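Local coordinates for protein serine--tRNA ligase, cytoplasmic (Candida albicans, PDB 3QO8) that attaches serine to tRNA(Ser) in two steps, first activating the amino acid with ATP as Ser-AMP and then transferring it to the acceptor end of the tRNA, at residues Lys241-Thr246 against Ser276-Glu281; His296-Ile301 against Leu405-Arg410; Val205-Pro210 against Gln249-Tyr254. One frame throughout, in Å; residues are numbered along the deposited sequence.

All three contacts are buried in the class II catalytic core, and the mixed sheet ties them together. Strand 269-278 serves contact 1 and strand 297-307 serves contact 2; these antiparallel neighbours are bonded between Cys-277 and Phe-298. Strand 205-208, in contact 3, flanks strand 269-278 on its other side. Contacts 1 and 2 both meet the seryl-adenylate analogue and both carry hydrogen bonds: the first offers an arginine to its sulfamoyl and seryl parts, while contact 2 bonds through backbone and carboxylate groups and adds an aromatic face for the adenine. Contact 3 touches no ligand and is held by apolar contacts with no hydrogen bond between its segments, beside the dimer interface where the sheet continues.

Contact 1. Residues Lys241-Thr246 against Ser276-Glu281; sequences KYLIAT and SCFRRE. With SSA (5'-O-(N-(L-seryl)-sulfamoyl)adenosine), chain B.
Arg-279 and Ala-245 join in a buried, mainly polar contact where the loop leaving strand 239-243 passes the end of strand 269-278 beside the bound seryl-adenylate analogue. The arginine is extended from CG to NE (chi2 -171°, chi3 -178°) and meets the alanine side-on: NE and NH2 both donate to Ala-245 O, NE at 3.1 Å. Ala-245 O lies in the guanidinium plane, while NE and NH2 both come from one face of the carbonyl, NH2 well above its plane. This double grip fixes the rotation of the flat group, a task suited to a side chain with several N-H directions. Phe-278 N donates to Ile-244 O at 2.9 Å, and one water donates to both Leu-243 O and Phe-278 O.

Phe-278, Arg-279 and Glu-281 carry the F-R-x-E signature of class II motif 2. Arg-279 NH1 reaches SSA O1S at 2.8 Å and NH2 reaches SSA O9 at 3.0 Å, with SSA C8 over one guanidinium face. Glu-281 OE1 takes a weak bond from the adenine amine N6. Thr-246 OG1 accepts from the seryl amine SSA N10 at 3.0 Å and is hydrogen-bonded to Lys-300 NZ.

At the apolar end, Leu-243 CD1 sits 4.1 Å from Phe-278 CG, over one ring face toward the rim, and Val-211 of the second subunit also packs on this phenylalanine.

Contact 2. Residues His296-Ile301 against Leu405-Arg410; sequences HAFEKI and LSATER. With SSA (5'-O-(N-(L-seryl)-sulfamoyl)adenosine), chain B.
Ile-301 and Ser-406 form an antiparallel hydrogen-bonded pair, and backbone bonds make up much of this buried contact. Ile-301 N donates to Ser-406 O at 2.9 Å. Ile-301 O takes two donors, Leu-405 N at 2.8 Å and the more distant Ser-406 N, so two residues face one in a classic beta bulge. Lys-300 and Ala-407 follow as a non-hydrogen-bonded pair, and Thr-408 N then donates to Glu-299 O at 2.9 Å, tying the first turn of helix 408-419 to strand 297-307.

Acidic side chains continue the polar contact. Glu-409, its CD swung round by chi2 (84°), offers the syn side of OE1 to Glu-299 N with a nearly straight N-H...O angle of 165°. The two carboxylates are turned 74° apart, and Glu-299 OE1 lies only 2.6 Å from Glu-409 OE2, a spacing that suggests a proton is held by one of the acids. Ser-276 and Asn-188 also bind Glu-299, as does Gln-208 of the second subunit.

Around the ligand, the short strand 406-407 running into helix 408-419, with Glu-409 and Arg-410 in its first turn, corresponds to class II motif 3. Phe-298, from the motif 2 hairpin, turns one ring face to the adenine, SSA N3 standing over its centre, 3.6 Å from the ring plane. The guanidinium of Arg-410 has SSA C2' over one face and is held through NE by Phe-293 O. Ala-407 is small enough for its CB to approach SSA C1' at 3.4 Å.

Apolar packing lies at the bulge, where Ile-301 and Leu-405 run side by side, with Ile-301 CG2 and Leu-405 CD2 3.8 Å apart. Leu-199 of helix 183-200 touches both.

Contact 3. Residues Val205-Pro210 against Gln249-Tyr254; sequences VPLQAP and QPISAY
Tyr-254 turns one ring face to Leu-207, whose CD2 stands 4.1 Å from the ring centroid and 8° off the normal, a CH-pi contact. The other methyl, CD1, lies on the same face but out past the rim, near CE1, CZ and OH. Edge-to-face partners are Tyr-271 of the same chain and Phe-179 of the second subunit, and the hydroxyl is bonded to Arg-181 of that subunit. An aromatic residue with a polar tip therefore suits this place: one face meets leucine methyls while its oxygen reaches across the dimer interface.

Leu-207 points its CB at the helix segment, and with CG anti to the backbone N (chi1 -172°) its branches divide the work. The side chains of Leu-207 and Ile-251 reach toward each other tip to tip, with CD2 of the leucine 4.0 Å from CG1 of the isoleucine. Ala-209 CB packs against the same CG1 and, more tightly, against Pro-250 CG at 3.5 Å, where its small size allows the helix to come near. Pro-250 suits the first turn of a helix, where its missing N-H costs little.

The strand leads to Pro-210, which matches the characteristic proline of class II motif 1, the dimer-forming element. Leu-207 and Gln-208 pair with an antiparallel strand of the second subunit, and Val-173 of that subunit packs on Pro-210.

No hydrogen bond joins the two segments, and the buried Pro-210 O has no polar partner. Cohesion between them therefore rests on dispersion and the burial of apolar surface, and depends on the fit of methyls, proline ring and aromatic face.

Contact 1. Residues Lys241-Thr246 against Ser276-Glu281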
loop_
_atom_site.group_PDB
_atom_site.type_symbol
_atom_site.label_atom_id
_atom_site.label_comp_id
_atom_site.label_asym_id
_atom_site.label_seq_id
_atom_site.Cartn_x
_atom_site.Cartn_y
_atom_site.Cartn_z
ATOM N N LYS A 241 3.165 7.317 10.680
ATOM C CA LYS A 241 2.279 7.832 9.654
ATOM C C LYS A 241 1.023 6.955 9.685
ATOM O O LYS A 241 0.966 5.961 10.402
ATOM C CB LYS A 241 2.955 7.791 8.269
ATOM C CG LYS A 241 4.321 8.525 8.211
ATOM C CD LYS A 241 4.889 8.519 6.799
ATOM C CE LYS A 241 6.279 9.174 6.756
ATOM N NZ LYS A 241 6.276 10.609 7.174
ATOM N N TYR A 242 0.017 7.328 8.917
ATOM C CA TYR A 242 -1.147 6.471 8.742
ATOM C C TYR A 242 -1.246 6.000 7.298
ATOM O O TYR A 242 -0.899 6.734 6.378
ATOM C CB TYR A 242 -2.415 7.229 9.126
ATOM C CG TYR A 242 -2.534 7.459 10.612
ATOM C CD1 TYR A 242 -3.196 6.549 11.421
ATOM C CD2 TYR A 242 -1.958 8.571 11.212
ATOM C CE1 TYR A 242 -3.298 6.745 12.784
ATOM C CE2 TYR A 242 -2.054 8.775 12.575
ATOM C CZ TYR A 242 -2.724 7.862 13.357
ATOM O OH TYR A 242 -2.821 8.066 14.716
ATOM N N LEU A 243 -1.721 4.776 7.104
ATOM C CA LEU A 243 -2.171 4.341 5.789
ATOM C C LEU A 243 -3.557 4.919 5.511
ATOM O O LEU A 243 -4.401 4.991 6.414
ATOM C CB LEU A 243 -2.216 2.815 5.728
ATOM C CG LEU A 243 -0.835 2.150 5.663
ATOM C CD1 LEU A 243 -1.004 0.634 5.718
ATOM C CD2 LEU A 243 -0.115 2.562 4.385
ATOM N N ILE A 244 -3.803 5.328 4.272
ATOM C CA ILE A 244 -5.081 5.944 3.925
ATOM C C ILE A 244 -6.187 4.907 3.766
ATOM O O ILE A 244 -5.921 3.781 3.358
ATOM C CB ILE A 244 -4.972 6.800 2.637
ATOM C CG1 ILE A 244 -4.760 5.917 1.396
ATOM C CG2 ILE A 244 -3.846 7.874 2.803
ATOM C CD1 ILE A 244 -4.718 6.692 0.059
ATOM N N ALA A 245 -7.422 5.297 4.109
ATOM C CA ALA A 245 -8.603 4.463 3.919
ATOM C C ALA A 245 -9.220 4.703 2.548
ATOM O O ALA A 245 -10.017 3.900 2.063
ATOM C CB ALA A 245 -9.650 4.758 5.037
ATOM N N THR A 246 -8.842 5.812 1.917
ATOM C CA THR A 246 -9.427 6.211 0.638
ATOM C C THR A 246 -8.605 7.367 0.099
ATOM O O THR A 246 -8.094 8.174 0.878
ATOM C CB THR A 246 -10.926 6.669 0.797
ATOM O OG1 THR A 246 -11.304 7.483 -0.320
ATOM C CG2 THR A 246 -11.115 7.486 2.067
ATOM N N SER A 276 -4.496 2.428 -3.684
ATOM C CA SER A 276 -4.939 1.372 -2.788
ATOM C C SER A 276 -5.493 2.023 -1.516
ATOM O O SER A 276 -5.190 3.190 -1.224
ATOM C CB SER A 276 -3.801 0.407 -2.469
ATOM O OG SER A 276 -3.540 -0.401 -3.607
ATOM N N CYS A 277 -6.310 1.264 -0.789
ATOM C CA CYS A 277 -7.022 1.728 0.399
ATOM C C CYS A 277 -6.915 0.651 1.457
ATOM O O CYS A 277 -7.029 -0.534 1.149
ATOM C CB CYS A 277 -8.504 1.977 0.070
ATOM S SG CYS A 277 -8.737 3.105 -1.340
ATOM N N PHE A 278 -6.711 1.058 2.705
ATOM C CA PHE A 278 -6.457 0.099 3.785
ATOM C C PHE A 278 -7.390 0.376 4.949
ATOM O O PHE A 278 -7.466 1.508 5.430
ATOM C CB PHE A 278 -4.983 0.192 4.221
ATOM C CG PHE A 278 -4.022 0.010 3.078
ATOM C CD1 PHE A 278 -3.564 -1.253 2.733
ATOM C CD2 PHE A 278 -3.628 1.100 2.309
ATOM C CE1 PHE A 278 -2.705 -1.422 1.643
ATOM C CE2 PHE A 278 -2.779 0.936 1.231
ATOM C CZ PHE A 278 -2.310 -0.322 0.906
ATOM N N ARG A 279 -8.111 -0.655 5.393
ATOM C CA ARG A 279 -9.070 -0.482 6.464
ATOM C C ARG A 279 -9.019 -1.648 7.441
ATOM O O ARG A 279 -9.060 -2.799 7.039
ATOM C CB ARG A 279 -10.472 -0.338 5.878
ATOM C CG ARG A 279 -10.572 0.798 4.883
ATOM C CD ARG A 279 -12.007 1.059 4.469
ATOM N NE ARG A 279 -12.055 2.127 3.481
ATOM C CZ ARG A 279 -13.156 2.794 3.147
ATOM N NH1 ARG A 279 -14.325 2.512 3.739
ATOM N NH2 ARG A 279 -13.082 3.756 2.228
ATOM N N ARG A 280 -8.910 -1.332 8.726
ATOM C CA ARG A 280 -8.880 -2.356 9.767
ATOM C C ARG A 280 -10.206 -3.103 9.885
ATOM O O ARG A 280 -10.224 -4.259 10.298
ATOM C CB ARG A 280 -8.490 -1.735 11.111
ATOM C CG ARG A 280 -7.050 -1.180 11.129
ATOM C CD ARG A 280 -6.624 -0.775 12.540
ATOM N NE ARG A 280 -6.914 -1.839 13.492
ATOM C CZ ARG A 280 -7.632 -1.672 14.601
ATOM N NH1 ARG A 280 -8.114 -0.472 14.907
ATOM N NH2 ARG A 280 -7.860 -2.701 15.405
ATOM N N GLU A 281 -11.307 -2.450 9.503
ATOM C CA GLU A 281 -12.636 -3.044 9.634
ATOM C C GLU A 281 -12.767 -3.654 11.022
ATOM O O GLU A 281 -13.242 -4.780 11.177
ATOM C CB GLU A 281 -12.848 -4.115 8.568
ATOM C CG GLU A 281 -12.785 -3.563 7.131
ATOM C CD GLU A 281 -13.998 -2.700 6.793
ATOM O OE1 GLU A 281 -13.854 -1.694 6.064
ATOM O OE2 GLU A 281 -15.106 -3.031 7.256
HETATM N N10 SSA B . -14.125 8.512 -0.308
HETATM C CA SSA B . -15.461 7.946 -0.126
HETATM C CB SSA B . -16.130 7.736 -1.483
HETATM O OG SSA B . -15.490 6.662 -2.201
HETATM C C9 SSA B . -15.380 6.642 0.616
HETATM O O9 SSA B . -14.303 6.126 0.891
HETATM N N8 SSA B . -16.542 6.086 0.946
HETATM S S1 SSA B . -16.671 4.574 1.458
HETATM O O1S SSA B . -16.132 4.374 2.773
HETATM O O2S SSA B . -18.050 4.210 1.436
HETATM O "O5'" SSA B . -15.951 3.634 0.472
HETATM C "C5'" SSA B . -16.230 3.680 -0.917
HETATM C "C4'" SSA B . -16.448 2.255 -1.437
HETATM O "O4'" SSA B . -15.313 1.404 -1.236
HETATM C "C3'" SSA B . -17.583 1.523 -0.757
HETATM O "O3'" SSA B . -18.841 1.973 -1.283
HETATM C "C2'" SSA B . -17.251 0.080 -1.117
HETATM O "O2'" SSA B . -17.658 -0.207 -2.469
HETATM C "C1'" SSA B . -15.723 0.052 -1.074
HETATM N N9 SSA B . -15.255 -0.451 0.234
HETATM C C8 SSA B . -15.360 0.165 1.422
HETATM N N7 SSA B . -14.824 -0.633 2.371
HETATM C C5 SSA B . -14.381 -1.746 1.757
HETATM C C6 SSA B . -13.743 -2.886 2.204
HETATM N N6 SSA B . -13.468 -3.011 3.520
HETATM N N1 SSA B . -13.410 -3.853 1.317
HETATM C C2 SSA B . -13.693 -3.711 0.017
HETATM N N3 SSA B . -14.301 -2.610 -0.447
HETATM C C4 SSA B . -14.662 -1.628 0.410
HETATM O O HOH W 1 -5.537 2.594 7.022
#

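Contact 2. Residues His296-Ile301 against Leu405-Arg410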
loop_
_atom_site.group_PDB
_atom_site.type_symbol
_atom_site.label_atom_id
_atom_site.label_comp_id
_atom_site.label_asym_id
_atom_site.label_seq_id
_atom_site.Cartn_x
_atom_site.Cartn_y
_atom_site.Cartn_z
ATOM N N HIS A 296 -9.219 -5.927 3.759
ATOM C CA HIS A 296 -8.427 -4.917 4.473
ATOM C C HIS A 296 -7.654 -3.996 3.521
ATOM O O HIS A 296 -7.199 -2.937 3.928
ATOM C CB HIS A 296 -7.433 -5.574 5.443
ATOM C CG HIS A 296 -8.092 -6.252 6.607
ATOM N ND1 HIS A 296 -8.821 -5.562 7.556
ATOM C CD2 HIS A 296 -8.143 -7.556 6.967
ATOM C CE1 HIS A 296 -9.302 -6.416 8.446
ATOM N NE2 HIS A 296 -8.899 -7.629 8.115
ATOM N N ALA A 297 -7.501 -4.418 2.268
ATOM C CA ALA A 297 -6.748 -3.661 1.257
ATOM C C ALA A 297 -7.473 -3.811 -0.064
ATOM O O ALA A 297 -7.831 -4.925 -0.451
ATOM C CB ALA A 297 -5.298 -4.203 1.130
ATOM N N PHE A 298 -7.741 -2.699 -0.737
ATOM C CA PHE A 298 -8.435 -2.748 -2.023
ATOM C C PHE A 298 -8.081 -1.517 -2.834
ATOM O O PHE A 298 -7.577 -0.532 -2.277
ATOM C CB PHE A 298 -9.972 -2.888 -1.835
ATOM C CG PHE A 298 -10.620 -1.725 -1.122
ATOM C CD1 PHE A 298 -11.152 -0.661 -1.835
ATOM C CD2 PHE A 298 -10.704 -1.702 0.267
ATOM C CE1 PHE A 298 -11.764 0.412 -1.171
ATOM C CE2 PHE A 298 -11.281 -0.638 0.935
ATOM C CZ PHE A 298 -11.823 0.420 0.224
ATOM N N GLU A 299 -8.296 -1.581 -4.146
ATOM C CA GLU A 299 -8.083 -0.408 -5.002
ATOM C C GLU A 299 -9.384 0.351 -5.256
ATOM O O GLU A 299 -10.461 -0.240 -5.265
ATOM C CB GLU A 299 -7.443 -0.811 -6.337
ATOM C CG GLU A 299 -5.946 -1.214 -6.199
ATOM C CD GLU A 299 -5.771 -2.501 -5.411
ATOM O OE1 GLU A 299 -6.224 -3.558 -5.893
ATOM O OE2 GLU A 299 -5.180 -2.457 -4.312
ATOM N N LYS A 300 -9.284 1.658 -5.477
ATOM C CA LYS A 300 -10.479 2.461 -5.706
ATOM C C LYS A 300 -10.163 3.643 -6.610
ATOM O O LYS A 300 -9.193 4.381 -6.378
ATOM C CB LYS A 300 -11.082 2.947 -4.373
ATOM C CG LYS A 300 -12.381 3.792 -4.536
ATOM C CD LYS A 300 -13.138 4.000 -3.187
ATOM C CE LYS A 300 -12.234 4.619 -2.096
ATOM N NZ LYS A 300 -11.509 5.835 -2.569
ATOM N N ILE A 301 -10.968 3.791 -7.655
ATOM C CA ILE A 301 -11.024 5.016 -8.431
ATOM C C ILE A 301 -12.076 5.931 -7.800
ATOM O O ILE A 301 -13.247 5.567 -7.681
ATOM C CB ILE A 301 -11.373 4.751 -9.910
ATOM C CG1 ILE A 301 -10.366 3.761 -10.524
ATOM C CG2 ILE A 301 -11.415 6.073 -10.686
ATOM C CD1 ILE A 301 -8.903 4.153 -10.296
ATOM N N LEU A 405 -16.031 6.107 -7.700
ATOM C CA LEU A 405 -16.386 5.667 -9.042
ATOM C C LEU A 405 -16.438 4.144 -9.010
ATOM O O LEU A 405 -17.493 3.557 -9.196
ATOM C CB LEU A 405 -15.405 6.152 -10.121
ATOM C CG LEU A 405 -15.870 5.654 -11.499
ATOM C CD1 LEU A 405 -17.062 6.474 -12.017
ATOM C CD2 LEU A 405 -14.760 5.623 -12.521
ATOM N N SER A 406 -15.302 3.502 -8.749
ATOM C CA SER A 406 -15.289 2.048 -8.572
ATOM C C SER A 406 -14.283 1.594 -7.530
ATOM O O SER A 406 -13.087 1.838 -7.676
ATOM C CB SER A 406 -15.007 1.324 -9.891
ATOM O OG SER A 406 -14.945 -0.090 -9.696
ATOM N N ALA A 407 -14.781 0.964 -6.468
ATOM C CA ALA A 407 -13.938 0.174 -5.587
ATOM C C ALA A 407 -13.777 -1.150 -6.316
ATOM O O ALA A 407 -14.737 -1.901 -6.470
ATOM C CB ALA A 407 -14.611 -0.026 -4.248
ATOM N N THR A 408 -12.577 -1.424 -6.819
ATOM C CA THR A 408 -12.471 -2.400 -7.899
ATOM C C THR A 408 -12.724 -3.858 -7.476
ATOM O O THR A 408 -13.410 -4.603 -8.184
ATOM C CB THR A 408 -11.124 -2.265 -8.667
ATOM O OG1 THR A 408 -10.040 -2.481 -7.760
ATOM C CG2 THR A 408 -10.982 -0.840 -9.258
ATOM N N GLU A 409 -12.157 -4.280 -6.355
ATOM C CA GLU A 409 -12.372 -5.660 -5.918
ATOM C C GLU A 409 -13.876 -5.907 -5.665
ATOM O O GLU A 409 -14.414 -6.946 -6.058
ATOM C CB GLU A 409 -11.551 -5.998 -4.671
ATOM C CG GLU A 409 -10.061 -6.388 -4.983
ATOM C CD GLU A 409 -9.121 -5.190 -5.127
ATOM O OE1 GLU A 409 -9.575 -4.040 -4.996
ATOM O OE2 GLU A 409 -7.909 -5.406 -5.386
ATOM N N ARG A 410 -14.551 -4.961 -5.016
ATOM C CA ARG A 410 -15.989 -5.143 -4.760
ATOM C C ARG A 410 -16.804 -5.073 -6.052
ATOM O O ARG A 410 -17.777 -5.815 -6.237
ATOM C CB ARG A 410 -16.533 -4.161 -3.713
ATOM C CG ARG A 410 -17.999 -4.469 -3.354
ATOM C CD ARG A 410 -18.549 -3.576 -2.236
ATOM N NE ARG A 410 -17.873 -3.853 -0.974
ATOM C CZ ARG A 410 -18.241 -3.331 0.188
ATOM N NH1 ARG A 410 -19.303 -2.526 0.247
ATOM N NH2 ARG A 410 -17.562 -3.635 1.288
HETATM N N10 SSA B . -14.125 8.512 -0.308
HETATM C CA SSA B . -15.461 7.946 -0.126
HETATM C CB SSA B . -16.130 7.736 -1.483
HETATM O OG SSA B . -15.490 6.662 -2.201
HETATM C C9 SSA B . -15.380 6.642 0.616
HETATM O O9 SSA B . -14.303 6.126 0.891
HETATM N N8 SSA B . -16.542 6.086 0.946
HETATM S S1 SSA B . -16.671 4.574 1.458
HETATM O O1S SSA B . -16.132 4.374 2.773
HETATM O O2S SSA B . -18.050 4.210 1.436
HETATM O "O5'" SSA B . -15.951 3.634 0.472
HETATM C "C5'" SSA B . -16.230 3.680 -0.917
HETATM C "C4'" SSA B . -16.448 2.255 -1.437
HETATM O "O4'" SSA B . -15.313 1.404 -1.236
HETATM C "C3'" SSA B . -17.583 1.523 -0.757
HETATM O "O3'" SSA B . -18.841 1.973 -1.283
HETATM C "C2'" SSA B . -17.251 0.080 -1.117
HETATM O "O2'" SSA B . -17.658 -0.207 -2.469
HETATM C "C1'" SSA B . -15.723 0.052 -1.074
HETATM N N9 SSA B . -15.255 -0.451 0.234
HETATM C C8 SSA B . -15.360 0.165 1.422
HETATM N N7 SSA B . -14.824 -0.633 2.371
HETATM C C5 SSA B . -14.381 -1.746 1.757
HETATM C C6 SSA B . -13.743 -2.886 2.204
HETATM N N6 SSA B . -13.468 -3.011 3.520
HETATM N N1 SSA B . -13.410 -3.853 1.317
HETATM C C2 SSA B . -13.693 -3.711 0.017
HETATM N N3 SSA B . -14.301 -2.610 -0.447
HETATM C C4 SSA B . -14.662 -1.628 0.410
#

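Contact 3. Residues Val205-Pro210 against Gln249-Tyr254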
loop_
_atom_site.group_PDB
_atom_site.type_symbol
_atom_site.label_atom_id
_atom_site.label_comp_id
_atom_site.label_asym_id
_atom_site.label_seq_id
_atom_site.Cartn_x
_atom_site.Cartn_y
_atom_site.Cartn_z
ATOM N N VAL A 205 -8.888 15.048 -13.870
ATOM C CA VAL A 205 -7.442 14.889 -13.928
ATOM C C VAL A 205 -7.023 13.638 -13.147
ATOM O O VAL A 205 -7.263 13.552 -11.948
ATOM C CB VAL A 205 -6.767 16.128 -13.321
ATOM C CG1 VAL A 205 -5.250 15.941 -13.225
ATOM C CG2 VAL A 205 -7.130 17.369 -14.139
ATOM N N PRO A 206 -6.396 12.664 -13.826
ATOM C CA PRO A 206 -5.925 11.476 -13.107
ATOM C C PRO A 206 -4.929 11.862 -12.038
ATOM O O PRO A 206 -4.001 12.645 -12.284
ATOM C CB PRO A 206 -5.248 10.644 -14.199
ATOM C CG PRO A 206 -5.940 11.081 -15.475
ATOM C CD PRO A 206 -6.173 12.557 -15.281
ATOM N N LEU A 207 -5.114 11.325 -10.844
ATOM C CA LEU A 207 -4.220 11.697 -9.758
ATOM C C LEU A 207 -3.980 10.482 -8.889
ATOM O O LEU A 207 -4.897 10.038 -8.205
ATOM C CB LEU A 207 -4.855 12.822 -8.942
ATOM C CG LEU A 207 -4.014 13.498 -7.868
ATOM C CD1 LEU A 207 -2.773 14.126 -8.494
ATOM C CD2 LEU A 207 -4.841 14.538 -7.133
ATOM N N GLN A 208 -2.764 9.936 -8.918
ATOM C CA GLN A 208 -2.443 8.809 -8.048
ATOM C C GLN A 208 -1.882 9.304 -6.739
ATOM O O GLN A 208 -0.837 9.955 -6.700
ATOM C CB GLN A 208 -1.461 7.835 -8.691
ATOM C CG GLN A 208 -1.165 6.608 -7.791
ATOM C CD GLN A 208 -0.292 5.582 -8.496
ATOM O OE1 GLN A 208 -0.353 5.451 -9.710
ATOM N NE2 GLN A 208 0.526 4.863 -7.742
ATOM N N ALA A 209 -2.587 8.991 -5.663
ATOM C CA ALA A 209 -2.256 9.534 -4.355
ATOM C C ALA A 209 -1.327 8.601 -3.601
ATOM O O ALA A 209 -1.401 7.381 -3.766
ATOM C CB ALA A 209 -3.568 9.754 -3.542
ATOM N N PRO A 210 -0.471 9.168 -2.742
ATOM C CA PRO A 210 0.343 8.330 -1.856
ATOM C C PRO A 210 -0.574 7.651 -0.843
ATOM O O PRO A 210 -1.631 8.194 -0.528
ATOM C CB PRO A 210 1.249 9.346 -1.160
ATOM C CG PRO A 210 0.465 10.628 -1.196
ATOM C CD PRO A 210 -0.274 10.608 -2.490
ATOM N N GLN A 249 -8.799 11.110 1.286
ATOM C CA GLN A 249 -8.026 11.716 2.362
ATOM C C GLN A 249 -6.841 12.558 1.858
ATOM O O GLN A 249 -6.796 13.766 2.106
ATOM C CB GLN A 249 -7.635 10.663 3.397
ATOM C CG GLN A 249 -8.831 10.283 4.275
ATOM C CD GLN A 249 -8.726 8.893 4.897
ATOM O OE1 GLN A 249 -7.864 8.091 4.539
ATOM N NE2 GLN A 249 -9.617 8.608 5.838
ATOM N N PRO A 250 -5.893 11.940 1.127
ATOM C CA PRO A 250 -4.767 12.776 0.672
ATOM C C PRO A 250 -5.171 13.790 -0.412
ATOM O O PRO A 250 -4.638 14.894 -0.454
ATOM C CB PRO A 250 -3.742 11.752 0.129
ATOM C CG PRO A 250 -4.552 10.512 -0.221
ATOM C CD PRO A 250 -5.718 10.512 0.801
ATOM N N ILE A 251 -6.118 13.434 -1.267
ATOM C CA ILE A 251 -6.517 14.344 -2.327
ATOM C C ILE A 251 -7.264 15.555 -1.755
ATOM O O ILE A 251 -7.157 16.663 -2.272
ATOM C CB ILE A 251 -7.334 13.610 -3.424
ATOM C CG1 ILE A 251 -6.448 12.550 -4.096
ATOM C CG2 ILE A 251 -7.904 14.624 -4.435
ATOM C CD1 ILE A 251 -7.131 11.690 -5.187
ATOM N N SER A 252 -8.013 15.361 -0.671
ATOM C CA SER A 252 -8.684 16.498 -0.046
ATOM C C SER A 252 -7.637 17.490 0.477
ATOM O O SER A 252 -7.869 18.697 0.496
ATOM C CB SER A 252 -9.630 16.059 1.085
ATOM O OG SER A 252 -8.908 15.646 2.237
ATOM N N ALA A 253 -6.475 16.980 0.884
ATOM C CA ALA A 253 -5.418 17.849 1.407
ATOM C C ALA A 253 -4.506 18.396 0.309
ATOM O O ALA A 253 -3.618 19.195 0.587
ATOM C CB ALA A 253 -4.590 17.115 2.443
ATOM N N TYR A 254 -4.721 17.951 -0.927
ATOM C CA TYR A 254 -3.882 18.340 -2.068
ATOM C C TYR A 254 -3.776 19.865 -2.198
ATOM O O TYR A 254 -2.684 20.403 -2.389
ATOM C CB TYR A 254 -4.459 17.730 -3.350
ATOM C CG TYR A 254 -3.592 17.810 -4.598
ATOM C CD1 TYR A 254 -2.466 17.000 -4.745
ATOM C CD2 TYR A 254 -3.930 18.652 -5.645
ATOM C CE1 TYR A 254 -1.690 17.042 -5.895
ATOM C CE2 TYR A 254 -3.159 18.707 -6.803
ATOM C CZ TYR A 254 -2.045 17.893 -6.919
ATOM O OH TYR A 254 -1.280 17.954 -8.057
#